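Local coordinates for protein trigger factor (PDB 2NSA) that probably keeps newly made proteins in an open state as a ribosome-associated chaperone and isomerises peptidyl-prolyl bonds, its C-terminal chaperone domain being the part described here, at residues T49-V54 and E83-I88; E112-E117 and E145-I150; E117-A122 and R131-V136. All coordinates share one frame; numbering follows the deposited sequence.

Contact 1: residues T49-V54 and E83-I88; sequences TLEILV and ELKERI
In Lys85, CG stands anti to the backbone N (chi1 -176°), and in Val54 CG1 does the same (chi1 168°), which leaves CG2 anti to the carbonyl carbon; these settings bring Lys85 CG against Leu50 CB and Val54 CG2 against the lysine backbone. Val54 CG2 comes within 3.6 Å of Lys85 CA. The other valine branch, CG1, meets Leu84 CD2 at 4.0 Å, the two side chains sliding past each other in opposite directions. Leu50 crosses the aliphatic part of Lys85 at about a right angle, CB to CG at 3.7 Å. Ile88 works with both arms: CG2 touches Leu53 CD1 at 3.8 Å, while CD1 rests on the backbone carbonyl of Leu53. Beyond its bend at chi3, Lys85 carries its ammonium to a water that accepts from NZ (2.7 Å) and donates to Glu51 OE2 (2.6 Å), linking the opposite charges without direct contact. The other carboxylate oxygen of Glu51 is in a salt bridge with Arg48. Farther along helix 77-105, Ile92 also touches Leu53. With axes 9.3 Å apart and an angle of 107° between them, the segments form a steep helix-on-helix crossing within the all-helical C-terminal domain of trigger factor.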
loop_
_atom_site.group_PDB
_atom_site.type_symbol
_atom_site.label_atom_id
_atom_site.label_comp_id
_atom_site.label_asym_id
_atom_site.label_seq_id
_atom_site.Cartn_x
_atom_site.Cartn_y
_atom_site.Cartn_z
ATOM N N THR A 49 17.089 10.425 -8.184
ATOM C CA THR A 49 16.514 9.091 -8.025
ATOM C C THR A 49 15.022 9.128 -8.344
ATOM O O THR A 49 14.491 8.233 -9.014
ATOM C CB THR A 49 16.685 8.565 -6.583
ATOM O OG1 THR A 49 18.080 8.393 -6.303
ATOM C CG2 THR A 49 15.974 7.225 -6.418
ATOM N N LEU A 50 14.349 10.164 -7.859
ATOM C CA LEU A 50 12.918 10.314 -8.104
ATOM C C LEU A 50 12.641 10.531 -9.595
ATOM O O LEU A 50 11.675 9.981 -10.130
ATOM C CB LEU A 50 12.359 11.463 -7.258
ATOM C CG LEU A 50 12.472 11.197 -5.745
ATOM C CD1 LEU A 50 11.947 12.390 -4.950
ATOM C CD2 LEU A 50 11.689 9.945 -5.384
ATOM N N GLU A 51 13.476 11.320 -10.271
ATOM C CA GLU A 51 13.281 11.537 -11.708
ATOM C C GLU A 51 13.356 10.197 -12.425
ATOM O O GLU A 51 12.567 9.914 -13.324
ATOM C CB GLU A 51 14.362 12.453 -12.294
ATOM C CG GLU A 51 14.360 13.847 -11.738
ATOM C CD GLU A 51 15.416 14.727 -12.374
ATOM O OE1 GLU A 51 16.450 14.191 -12.838
ATOM O OE2 GLU A 51 15.219 15.962 -12.395
ATOM N N ILE A 52 14.316 9.368 -12.022
ATOM C CA ILE A 52 14.487 8.056 -12.638
ATOM C C ILE A 52 13.266 7.170 -12.397
ATOM O O ILE A 52 12.815 6.466 -13.309
ATOM C CB ILE A 52 15.751 7.342 -12.100
ATOM C CG1 ILE A 52 17.002 8.132 -12.508
ATOM C CG2 ILE A 52 15.842 5.931 -12.666
ATOM C CD1 ILE A 52 18.272 7.639 -11.846
ATOM N N LEU A 53 12.726 7.203 -11.180
ATOM C CA LEU A 53 11.560 6.384 -10.858
ATOM C C LEU A 53 10.338 6.849 -11.647
ATOM O O LEU A 53 9.515 6.037 -12.075
ATOM C CB LEU A 53 11.272 6.422 -9.352
ATOM C CG LEU A 53 12.407 5.827 -8.515
ATOM C CD1 LEU A 53 12.016 5.828 -7.047
ATOM C CD2 LEU A 53 12.703 4.406 -8.984
ATOM N N VAL A 54 10.231 8.159 -11.839
ATOM C CA VAL A 54 9.119 8.721 -12.597
ATOM C C VAL A 54 9.215 8.214 -14.042
ATOM O O VAL A 54 8.212 7.809 -14.630
ATOM C CB VAL A 54 9.149 10.271 -12.552
ATOM C CG1 VAL A 54 8.170 10.859 -13.573
ATOM C CG2 VAL A 54 8.786 10.748 -11.152
ATOM N N GLU A 83 3.375 15.463 -10.358
ATOM C CA GLU A 83 2.428 14.743 -9.512
ATOM C C GLU A 83 2.904 13.327 -9.237
ATOM O O GLU A 83 2.848 12.845 -8.101
ATOM C CB GLU A 83 1.045 14.679 -10.158
ATOM C CG GLU A 83 0.081 13.807 -9.366
ATOM C CD GLU A 83 -1.367 14.066 -9.698
ATOM O OE1 GLU A 83 -1.760 15.252 -9.765
ATOM O OE2 GLU A 83 -2.115 13.084 -9.877
ATOM N N LEU A 84 3.364 12.660 -10.288
ATOM C CA LEU A 84 3.843 11.295 -10.168
ATOM C C LEU A 84 5.045 11.221 -9.236
ATOM O O LEU A 84 5.204 10.248 -8.490
ATOM C CB LEU A 84 4.204 10.744 -11.551
ATOM C CG LEU A 84 4.567 9.264 -11.667
ATOM C CD1 LEU A 84 3.509 8.409 -10.988
ATOM C CD2 LEU A 84 4.696 8.893 -13.142
ATOM N N LYS A 85 5.888 12.250 -9.260
ATOM C CA LYS A 85 7.061 12.253 -8.393
ATOM C C LYS A 85 6.624 12.283 -6.935
ATOM O O LYS A 85 7.174 11.567 -6.095
ATOM C CB LYS A 85 7.959 13.461 -8.677
ATOM C CG LYS A 85 9.249 13.444 -7.857
ATOM C CD LYS A 85 10.077 14.713 -8.038
ATOM C CE LYS A 85 10.580 14.875 -9.467
ATOM N NZ LYS A 85 11.417 16.111 -9.566
ATOM N N GLU A 86 5.631 13.112 -6.629
ATOM C CA GLU A 86 5.165 13.208 -5.252
ATOM C C GLU A 86 4.487 11.909 -4.821
ATOM O O GLU A 86 4.630 11.483 -3.672
ATOM C CB GLU A 86 4.211 14.396 -5.089
ATOM C CG GLU A 86 4.617 15.359 -3.969
ATOM C CD GLU A 86 6.042 15.896 -4.126
ATOM O OE1 GLU A 86 6.358 16.482 -5.184
ATOM O OE2 GLU A 86 6.848 15.734 -3.187
ATOM N N ARG A 87 3.758 11.279 -5.739
ATOM C CA ARG A 87 3.082 10.017 -5.439
ATOM C C ARG A 87 4.112 8.930 -5.160
ATOM O O ARG A 87 3.944 8.118 -4.248
ATOM C CB ARG A 87 2.193 9.583 -6.608
ATOM C CG ARG A 87 0.971 10.469 -6.818
ATOM C CD ARG A 87 -0.017 9.823 -7.778
ATOM N NE ARG A 87 -1.242 10.608 -7.933
ATOM C CZ ARG A 87 -2.330 10.174 -8.564
ATOM N NH1 ARG A 87 -2.348 8.961 -9.100
ATOM N NH2 ARG A 87 -3.403 10.951 -8.655
ATOM N N ILE A 88 5.178 8.919 -5.955
ATOM C CA ILE A 88 6.232 7.927 -5.780
ATOM C C ILE A 88 6.954 8.142 -4.460
ATOM O O ILE A 88 7.248 7.177 -3.746
ATOM C CB ILE A 88 7.241 7.967 -6.944
ATOM C CG1 ILE A 88 6.572 7.386 -8.198
ATOM C CG2 ILE A 88 8.496 7.165 -6.603
ATOM C CD1 ILE A 88 7.385 7.534 -9.466
HETATM O O HOH W 1 12.913 16.959 -11.697
#

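Contact 2: residues E112-E117 and E145-I150; sequences EELEKE and ELRWAI. With SO4 (sulfate ion), chain C.
Leu114 packs onto helix 140-160 against Leu146 and Arg147, and its side chain, taken atom by atom, accounts for much of the contact. From CB the chain runs to CG, placed beside the backbone N (chi1 -73°), and there it forks. Branch CD2 settles on the helix backbone, 3.7 Å from Arg147 CA, and also packs against Leu146 CG and, at 4.0 Å, Ile150 CD1. Branch CD1 lies over one face of the Arg147 guanidinium, 3.5 Å from NH2. That same NH2 donates to sulfate O2, which sits at the edge of the group near its plane, at 3.3 Å and with an N-H...O angle of 143°; Arg143 also donates to this ion, probably acquired from the crystallisation liquor. Beside the leucine, Glu117, its CG anti to the backbone N, brings that atom to 3.3 Å from Leu146 CD1; the Glu117 and Ile150 side chains reach toward each other tip to tip, with OE1 nearest to CG1. Ile150 CD1 reaches back to the carbonyl oxygen of Glu113, whose carboxylate forms a salt bridge with Lys154. Val109 touches Leu114, Arg147 and Ile150 and so extends the apolar patch. The chemistry across this crossing is therefore dispersive: Arg147 contributes a guanidinium face and Glu117 its CB and CG, and the arginine's polar edge is left to engage an anion.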
loop_
_atom_site.group_PDB
_atom_site.type_symbol
_atom_site.label_atom_id
_atom_site.label_comp_id
_atom_site.label_asym_id
_atom_site.label_seq_id
_atom_site.Cartn_x
_atom_site.Cartn_y
_atom_site.Cartn_z
ATOM N N GLU A 112 2.894 -20.880 5.392
ATOM C CA GLU A 112 1.515 -21.298 5.556
ATOM C C GLU A 112 0.611 -20.161 5.081
ATOM O O GLU A 112 -0.375 -20.383 4.375
ATOM C CB GLU A 112 1.260 -21.614 7.030
ATOM C CG GLU A 112 0.058 -22.493 7.291
ATOM C CD GLU A 112 -1.241 -21.819 6.925
ATOM O OE1 GLU A 112 -1.544 -20.758 7.516
ATOM O OE2 GLU A 112 -1.957 -22.349 6.046
ATOM N N GLU A 113 0.961 -18.938 5.461
ATOM C CA GLU A 113 0.179 -17.774 5.070
ATOM C C GLU A 113 0.305 -17.503 3.579
ATOM O O GLU A 113 -0.665 -17.118 2.933
ATOM C CB GLU A 113 0.627 -16.550 5.866
ATOM C CG GLU A 113 0.308 -16.649 7.342
ATOM C CD GLU A 113 0.812 -15.464 8.118
ATOM O OE1 GLU A 113 2.045 -15.324 8.247
ATOM O OE2 GLU A 113 -0.024 -14.665 8.595
ATOM N N LEU A 114 1.504 -17.705 3.039
ATOM C CA LEU A 114 1.741 -17.501 1.618
ATOM C C LEU A 114 0.904 -18.501 0.831
ATOM O O LEU A 114 0.269 -18.157 -0.164
ATOM C CB LEU A 114 3.225 -17.696 1.286
ATOM C CG LEU A 114 4.203 -16.607 1.734
ATOM C CD1 LEU A 114 5.637 -17.051 1.456
ATOM C CD2 LEU A 114 3.895 -15.316 0.979
ATOM N N GLU A 115 0.908 -19.748 1.290
ATOM C CA GLU A 115 0.150 -20.800 0.631
ATOM C C GLU A 115 -1.346 -20.509 0.636
ATOM O O GLU A 115 -2.012 -20.672 -0.382
ATOM C CB GLU A 115 0.425 -22.138 1.313
ATOM C CG GLU A 115 1.767 -22.739 0.949
ATOM C CD GLU A 115 2.133 -23.901 1.840
ATOM O OE1 GLU A 115 1.222 -24.674 2.205
ATOM O OE2 GLU A 115 3.329 -24.048 2.169
ATOM N N LYS A 116 -1.868 -20.080 1.782
ATOM C CA LYS A 116 -3.291 -19.759 1.898
ATOM C C LYS A 116 -3.683 -18.626 0.959
ATOM O O LYS A 116 -4.726 -18.676 0.304
ATOM C CB LYS A 116 -3.647 -19.348 3.329
ATOM C CG LYS A 116 -3.754 -20.488 4.328
ATOM C CD LYS A 116 -4.309 -19.969 5.655
ATOM C CE LYS A 116 -4.551 -21.084 6.659
ATOM N NZ LYS A 116 -5.141 -20.559 7.925
ATOM N N GLU A 117 -2.847 -17.598 0.896
ATOM C CA GLU A 117 -3.139 -16.465 0.037
ATOM C C GLU A 117 -3.112 -16.878 -1.430
ATOM O O GLU A 117 -3.940 -16.440 -2.224
ATOM C CB GLU A 117 -2.131 -15.341 0.271
ATOM C CG GLU A 117 -2.653 -13.992 -0.155
ATOM C CD GLU A 117 -3.793 -13.535 0.727
ATOM O OE1 GLU A 117 -3.535 -13.209 1.903
ATOM O OE2 GLU A 117 -4.944 -13.517 0.253
ATOM N N GLU A 145 6.264 -10.255 -3.558
ATOM C CA GLU A 145 5.094 -9.390 -3.698
ATOM C C GLU A 145 3.946 -9.887 -2.821
ATOM O O GLU A 145 3.262 -9.096 -2.167
ATOM C CB GLU A 145 4.648 -9.326 -5.165
ATOM C CG GLU A 145 5.753 -8.863 -6.106
ATOM C CD GLU A 145 5.379 -8.970 -7.576
ATOM O OE1 GLU A 145 4.682 -9.936 -7.955
ATOM O OE2 GLU A 145 5.803 -8.093 -8.357
ATOM N N LEU A 146 3.740 -11.199 -2.793
ATOM C CA LEU A 146 2.665 -11.757 -1.981
ATOM C C LEU A 146 2.961 -11.542 -0.501
ATOM O O LEU A 146 2.087 -11.132 0.263
ATOM C CB LEU A 146 2.513 -13.253 -2.257
ATOM C CG LEU A 146 1.318 -13.915 -1.575
ATOM C CD1 LEU A 146 0.030 -13.204 -1.949
ATOM C CD2 LEU A 146 1.267 -15.381 -1.990
ATOM N N ARG A 147 4.198 -11.832 -0.103
ATOM C CA ARG A 147 4.618 -11.667 1.283
ATOM C C ARG A 147 4.358 -10.236 1.741
ATOM O O ARG A 147 3.792 -10.008 2.810
ATOM C CB ARG A 147 6.110 -11.988 1.429
ATOM C CG ARG A 147 6.599 -12.040 2.871
ATOM C CD ARG A 147 8.109 -12.255 2.935
ATOM N NE ARG A 147 8.547 -13.502 2.307
ATOM C CZ ARG A 147 8.408 -14.711 2.846
ATOM N NH1 ARG A 147 7.835 -14.850 4.036
ATOM N NH2 ARG A 147 8.858 -15.782 2.200
ATOM N N TRP A 148 4.762 -9.269 0.924
ATOM C CA TRP A 148 4.560 -7.870 1.275
ATOM C C TRP A 148 3.082 -7.526 1.362
ATOM O O TRP A 148 2.654 -6.830 2.282
ATOM C CB TRP A 148 5.232 -6.954 0.258
ATOM C CG TRP A 148 4.919 -5.509 0.499
ATOM C CD1 TRP A 148 4.089 -4.715 -0.237
ATOM C CD2 TRP A 148 5.435 -4.686 1.550
ATOM N NE1 TRP A 148 4.059 -3.444 0.284
ATOM C CE2 TRP A 148 4.878 -3.396 1.382
ATOM C CE3 TRP A 148 6.318 -4.911 2.615
ATOM C CZ2 TRP A 148 5.172 -2.332 2.241
ATOM C CZ3 TRP A 148 6.612 -3.852 3.470
ATOM C CH2 TRP A 148 6.038 -2.576 3.273
ATOM N N ALA A 149 2.297 -7.999 0.397
ATOM C CA ALA A 149 0.862 -7.722 0.410
ATOM C C ALA A 149 0.234 -8.201 1.712
ATOM O O ALA A 149 -0.571 -7.495 2.322
ATOM C CB ALA A 149 0.180 -8.399 -0.765
ATOM N N ILE A 150 0.595 -9.412 2.128
ATOM C CA ILE A 150 0.057 -9.970 3.365
ATOM C C ILE A 150 0.514 -9.172 4.585
ATOM O O ILE A 150 -0.297 -8.835 5.453
ATOM C CB ILE A 150 0.479 -11.441 3.546
ATOM C CG1 ILE A 150 -0.086 -12.287 2.395
ATOM C CG2 ILE A 150 -0.024 -11.956 4.894
ATOM C CD1 ILE A 150 0.479 -13.701 2.350
HETATM S S SO4 C . 12.799 -16.168 0.115
HETATM O O1 SO4 C . 13.283 -17.158 1.098
HETATM O O2 SO4 C . 11.322 -16.173 0.101
HETATM O O3 SO4 C . 13.308 -16.515 -1.226
HETATM O O4 SO4 C . 13.284 -14.823 0.490
#

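Contact 3: residues E117-A122 and R131-V136; sequences EAEELA and RAKSLV
Three alanines and a valine form the inner layer between residues 117-122 and 131-136. Ala132 CB presses on the carbonyl oxygen of Ala118 at 3.4 Å and lies 3.9 Å from Ala122 CB, while Ala118 CB meets Val136 CG2, also at 3.9 Å. With methyl groups as the main spacers, the helix axes come to 8.2 Å and the CA atoms of Ala118 and Lys133 to 5.5 Å.

At the border of this layer, Lys133 and Glu119 close the contact. Lys133 CG first packs on Ala118 CB at 3.9 Å; the chain then bends at chi3 (-69°), which brings CE beside the carboxylate. NZ donates to Glu119 OE2 at 2.9 Å, a salt bridge in which the ammonium meets the oxygen on its anti side, 17° out of the carboxylate plane. The stems join in as well, since Glu119 CG lies 3.7 Å from Lys133 CD. An alanine in place of Lys133 would probably leave the Glu119 carboxylate without its charged mate and take away part of the aliphatic cover of Ala118 CB.

Farther out, further contacts border both helices. Ile127, in the connecting loop, and Trp125, near the end of helix 111-125, both touch Ala132. Val136 packs on Leu142 of helix 140-160, and its carbonyl oxygen accepts a hydrogen bond from Arg143. At the start of the second segment, Ser128 OG is hydrogen-bonded to the backbone N of Arg131. Eight residues separate the segments, and their directions differ by 127°: this is a helical hairpin, two consecutive helices joined by a short loop and folded back on each other, packed closely through alanines within the C-terminal chaperone domain.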
loop_
_atom_site.group_PDB
_atom_site.type_symbol
_atom_site.label_atom_id
_atom_site.label_comp_id
_atom_site.label_asym_id
_atom_site.label_seq_id
_atom_site.Cartn_x
_atom_site.Cartn_y
_atom_site.Cartn_z
ATOM N N GLU A 117 -2.847 -17.598 0.896
ATOM C CA GLU A 117 -3.139 -16.465 0.037
ATOM C C GLU A 117 -3.112 -16.878 -1.430
ATOM O O GLU A 117 -3.940 -16.440 -2.224
ATOM C CB GLU A 117 -2.131 -15.341 0.271
ATOM C CG GLU A 117 -2.653 -13.992 -0.155
ATOM C CD GLU A 117 -3.793 -13.535 0.727
ATOM O OE1 GLU A 117 -3.535 -13.209 1.903
ATOM O OE2 GLU A 117 -4.944 -13.517 0.253
ATOM N N ALA A 118 -2.152 -17.721 -1.796
ATOM C CA ALA A 118 -2.063 -18.168 -3.174
ATOM C C ALA A 118 -3.332 -18.934 -3.535
ATOM O O ALA A 118 -3.837 -18.812 -4.644
ATOM C CB ALA A 118 -0.831 -19.055 -3.370
ATOM N N GLU A 119 -3.846 -19.723 -2.596
ATOM C CA GLU A 119 -5.064 -20.491 -2.845
ATOM C C GLU A 119 -6.239 -19.558 -3.117
ATOM O O GLU A 119 -7.050 -19.807 -4.012
ATOM C CB GLU A 119 -5.386 -21.392 -1.650
ATOM C CG GLU A 119 -4.271 -22.363 -1.291
ATOM C CD GLU A 119 -4.666 -23.342 -0.200
ATOM O OE1 GLU A 119 -5.301 -22.917 0.787
ATOM O OE2 GLU A 119 -4.330 -24.539 -0.324
ATOM N N GLU A 120 -6.324 -18.472 -2.354
ATOM C CA GLU A 120 -7.413 -17.518 -2.524
ATOM C C GLU A 120 -7.293 -16.719 -3.814
ATOM O O GLU A 120 -8.300 -16.336 -4.405
ATOM C CB GLU A 120 -7.464 -16.565 -1.332
ATOM C CG GLU A 120 -7.575 -17.284 -0.007
ATOM C CD GLU A 120 -7.705 -16.334 1.159
ATOM O OE1 GLU A 120 -6.802 -15.487 1.339
ATOM O OE2 GLU A 120 -8.709 -16.434 1.898
ATOM N N LEU A 121 -6.066 -16.460 -4.253
ATOM C CA LEU A 121 -5.862 -15.708 -5.486
ATOM C C LEU A 121 -6.081 -16.551 -6.731
ATOM O O LEU A 121 -6.419 -16.026 -7.789
ATOM C CB LEU A 121 -4.448 -15.135 -5.537
ATOM C CG LEU A 121 -4.174 -13.904 -4.672
ATOM C CD1 LEU A 121 -2.673 -13.648 -4.614
ATOM C CD2 LEU A 121 -4.905 -12.705 -5.249
ATOM N N ALA A 122 -5.888 -17.859 -6.601
ATOM C CA ALA A 122 -6.021 -18.770 -7.731
ATOM C C ALA A 122 -7.194 -18.514 -8.676
ATOM O O ALA A 122 -6.993 -18.338 -9.880
ATOM C CB ALA A 122 -6.060 -20.205 -7.229
ATOM N N ARG A 131 -1.660 -24.877 -8.745
ATOM C CA ARG A 131 -0.889 -24.172 -9.760
ATOM C C ARG A 131 -0.394 -22.855 -9.167
ATOM O O ARG A 131 0.759 -22.465 -9.354
ATOM C CB ARG A 131 -1.774 -23.882 -10.973
ATOM C CG ARG A 131 -1.038 -23.311 -12.165
ATOM C CD ARG A 131 -0.198 -24.384 -12.811
ATOM N NE ARG A 131 0.500 -23.916 -14.002
ATOM C CZ ARG A 131 1.232 -24.706 -14.780
ATOM N NH1 ARG A 131 1.350 -25.993 -14.487
ATOM N NH2 ARG A 131 1.848 -24.212 -15.845
ATOM N N ALA A 132 -1.280 -22.172 -8.446
ATOM C CA ALA A 132 -0.931 -20.899 -7.830
ATOM C C ALA A 132 0.163 -21.073 -6.783
ATOM O O ALA A 132 1.124 -20.305 -6.752
ATOM C CB ALA A 132 -2.169 -20.257 -7.200
ATOM N N LYS A 133 0.022 -22.079 -5.923
ATOM C CA LYS A 133 1.027 -22.317 -4.894
ATOM C C LYS A 133 2.385 -22.694 -5.483
ATOM O O LYS A 133 3.426 -22.371 -4.908
ATOM C CB LYS A 133 0.546 -23.396 -3.920
ATOM C CG LYS A 133 -0.525 -22.888 -2.964
ATOM C CD LYS A 133 -0.973 -23.952 -1.981
ATOM C CE LYS A 133 -1.747 -25.052 -2.677
ATOM N NZ LYS A 133 -2.241 -26.059 -1.702
ATOM N N SER A 134 2.375 -23.365 -6.630
ATOM C CA SER A 134 3.617 -23.762 -7.289
ATOM C C SER A 134 4.311 -22.552 -7.903
ATOM O O SER A 134 5.538 -22.448 -7.872
ATOM C CB SER A 134 3.338 -24.797 -8.383
ATOM O OG SER A 134 2.869 -26.005 -7.823
ATOM N N LEU A 135 3.522 -21.643 -8.469
ATOM C CA LEU A 135 4.072 -20.434 -9.076
ATOM C C LEU A 135 4.761 -19.591 -8.013
ATOM O O LEU A 135 5.853 -19.059 -8.228
ATOM C CB LEU A 135 2.961 -19.616 -9.748
ATOM C CG LEU A 135 2.710 -19.840 -11.243
ATOM C CD1 LEU A 135 2.596 -21.325 -11.544
ATOM C CD2 LEU A 135 1.446 -19.103 -11.660
ATOM N N VAL A 136 4.121 -19.475 -6.858
ATOM C CA VAL A 136 4.687 -18.694 -5.770
ATOM C C VAL A 136 5.973 -19.334 -5.261
ATOM O O VAL A 136 6.939 -18.642 -4.938
ATOM C CB VAL A 136 3.676 -18.565 -4.616
ATOM C CG1 VAL A 136 4.303 -17.819 -3.446
ATOM C CG2 VAL A 136 2.437 -17.835 -5.115
#

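In the fold
Contact 3, where most touching residues are buried, has the shortest axis separation of the three, 8.2 Å, as its small residues permit; contacts 1 and 2, only partly buried, are steeper crossings built on larger side chains, branched aliphatics and the stems of charged residues, and their axes stand farther apart. Polar chemistry differs too: a direct salt bridge in contact 3, a water between opposite charges in contact 1, and an arginine turned to a sulfate in contact 2. Contacts 2 and 3 share helix 111-125, and contact 3 nests within the loop that contact 2 closes. Contact 1, its centre about 28 Å from that of contact 2 and on the opposite side of the chain's centre, joins the earlier helices 47-64 and 77-105.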